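PDB 3N0R: response regulator, which probably acts as an anti-anti-sigma factor of the stress response, joining a sigma-like domain to a phosphorylation-controlled receiver domain. Local coordinates for residues L183-T188 with A269-A274. The protein carries 1 engineered substitution. Numbering follows the deposited sequence.
Sequences LGHDVT and AAIGQA
I271 and L183 reach each other with matching first torsions: in each the gamma carbon that leads to the touching methyl (CG1 of I271, CG of L183) lies anti to the carbonyl carbon, chi1 -68° and -62°. The isoleucine main branch then continues extended, chi2 175°, carrying CD1 outward from helix 264-277 to meet L183 CD1 at 3.7 Å. These two methyls are where the leucine and isoleucine side chains touch, and leucine suits its place because its forked, wholly apolar end offers a methyl to I271. The other branch of I271 serves a second neighbour. The CG2 methyl approaches the H185 ring obliquely, 4.0 Å from NE2, while the two side chains pass each other antiparallel. A beta-branched residue suits this place, since one methyl goes to the leucine and the other to the imidazole. No hydrogen bond crosses the contact; it is held by van der Waals packing, and V180 of helix 170-182 touches both H185 and I271.

Histidine suits a buried place that uses both a flat surface for packing and a polar atom. Its ND1 is hydrogen-bonded to the backbone N of T161, which ties the ring to the chain just ahead of strand 162-166, while the NE2 side of the ring meets the isoleucine. Over one ring face, towards the rim, lies L183 O, 4.1 Å above the plane. G184, with positive phi, ends helix 170-182 in a Schellman motif and lets the chain turn towards edge strand 186-191; glycine, having no side chain, fits these backbone angles, where the carbonyl oxygen of L183 lies close. The contact thus joins the first helix-to-strand turn to the last helix of the receiver domain, on one side of the parallel 2-1-3-4-5 sheet characteristic of the CheY-like response-regulator fold.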
loop_
_atom_site.group_PDB
_atom_site.type_symbol
_atom_site.label_atom_id
_atom_site.label_comp_id
_atom_site.label_asym_id
_atom_site.label_seq_id
_atom_site.Cartn_x
_atom_site.Cartn_y
_atom_site.Cartn_z
ATOM N N LEU A 183 17.191 -4.215 0.920
ATOM C CA LEU A 183 16.529 -4.205 -0.386
ATOM C C LEU A 183 17.453 -3.713 -1.506
ATOM O O LEU A 183 17.049 -3.659 -2.663
ATOM C CB LEU A 183 15.266 -3.344 -0.336
ATOM C CG LEU A 183 14.171 -3.817 0.627
ATOM C CD1 LEU A 183 13.095 -2.748 0.781
ATOM C CD2 LEU A 183 13.567 -5.144 0.177
ATOM N N GLY A 184 18.686 -3.351 -1.163
ATOM C CA GLY A 184 19.649 -2.917 -2.156
ATOM C C GLY A 184 19.707 -1.417 -2.390
ATOM O O GLY A 184 20.464 -0.968 -3.253
ATOM N N HIS A 185 18.941 -0.642 -1.626
ATOM C CA HIS A 185 18.926 0.805 -1.813
ATOM C C HIS A 185 20.002 1.487 -0.981
ATOM O O HIS A 185 20.579 0.889 -0.075
ATOM C CB HIS A 185 17.541 1.373 -1.503
ATOM C CG HIS A 185 16.481 0.862 -2.423
ATOM N ND1 HIS A 185 16.509 1.103 -3.779
ATOM C CD2 HIS A 185 15.383 0.103 -2.193
ATOM C CE1 HIS A 185 15.470 0.512 -4.346
ATOM N NE2 HIS A 185 14.766 -0.094 -3.404
ATOM N N ASP A 186 20.257 2.753 -1.290
ATOM C CA ASP A 186 21.332 3.516 -0.663
ATOM C C ASP A 186 20.739 4.583 0.240
ATOM O O ASP A 186 20.168 5.555 -0.242
ATOM C CB ASP A 186 22.164 4.172 -1.775
ATOM C CG ASP A 186 23.301 5.025 -1.254
ATOM O OD1 ASP A 186 23.764 4.806 -0.115
ATOM O OD2 ASP A 186 23.751 5.912 -2.014
ATOM N N VAL A 187 20.866 4.406 1.544
ATOM C CA VAL A 187 20.391 5.408 2.487
ATOM C C VAL A 187 21.404 6.529 2.547
ATOM O O VAL A 187 22.538 6.320 2.952
ATOM C CB VAL A 187 20.162 4.814 3.889
ATOM C CG1 VAL A 187 19.823 5.909 4.905
ATOM C CG2 VAL A 187 19.037 3.786 3.824
ATOM N N THR A 188 21.000 7.719 2.127
ATOM C CA THR A 188 21.940 8.828 2.078
ATOM C C THR A 188 21.925 9.702 3.331
ATOM O O THR A 188 22.873 10.431 3.566
ATOM C CB THR A 188 21.702 9.692 0.856
ATOM O OG1 THR A 188 20.349 10.151 0.880
ATOM C CG2 THR A 188 21.962 8.893 -0.427
ATOM N N ALA A 269 6.976 -4.324 0.324
ATOM C CA ALA A 269 5.800 -4.062 -0.502
ATOM C C ALA A 269 5.563 -2.565 -0.697
ATOM O O ALA A 269 5.293 -2.131 -1.817
ATOM C CB ALA A 269 4.560 -4.733 0.093
ATOM N N ALA A 270 5.629 -1.783 0.378
ATOM C CA ALA A 270 5.373 -0.353 0.273
ATOM C C ALA A 270 6.425 0.338 -0.593
ATOM O O ALA A 270 6.095 1.147 -1.460
ATOM C CB ALA A 270 5.292 0.280 1.650
ATOM N N ILE A 271 7.693 0.023 -0.357
ATOM C CA ILE A 271 8.761 0.574 -1.180
ATOM C C ILE A 271 8.615 0.112 -2.630
ATOM O O ILE A 271 8.768 0.907 -3.560
ATOM C CB ILE A 271 10.146 0.209 -0.616
ATOM C CG1 ILE A 271 10.357 0.928 0.719
ATOM C CG2 ILE A 271 11.253 0.542 -1.620
ATOM C CD1 ILE A 271 11.640 0.551 1.434
ATOM N N GLY A 272 8.296 -1.166 -2.828
ATOM C CA GLY A 272 8.090 -1.686 -4.167
ATOM C C GLY A 272 7.035 -0.930 -4.949
ATOM O O GLY A 272 7.207 -0.668 -6.146
ATOM N N GLN A 273 5.927 -0.588 -4.296
ATOM C CA GLN A 273 4.867 0.167 -4.970
ATOM C C GLN A 273 5.253 1.618 -5.209
ATOM O O GLN A 273 4.999 2.155 -6.290
ATOM C CB GLN A 273 3.554 0.093 -4.196
ATOM C CG GLN A 273 2.962 -1.308 -4.179
ATOM C CD GLN A 273 2.763 -1.853 -5.571
ATOM O OE1 GLN A 273 3.581 -2.631 -6.066
ATOM N NE2 GLN A 273 1.680 -1.434 -6.229
ATOM N N ALA A 274 5.845 2.265 -4.207
ATOM C CA ALA A 274 6.253 3.656 -4.362
ATOM C C ALA A 274 7.190 3.828 -5.553
ATOM O O ALA A 274 7.038 4.762 -6.338
ATOM C CB ALA A 274 6.903 4.157 -3.095
#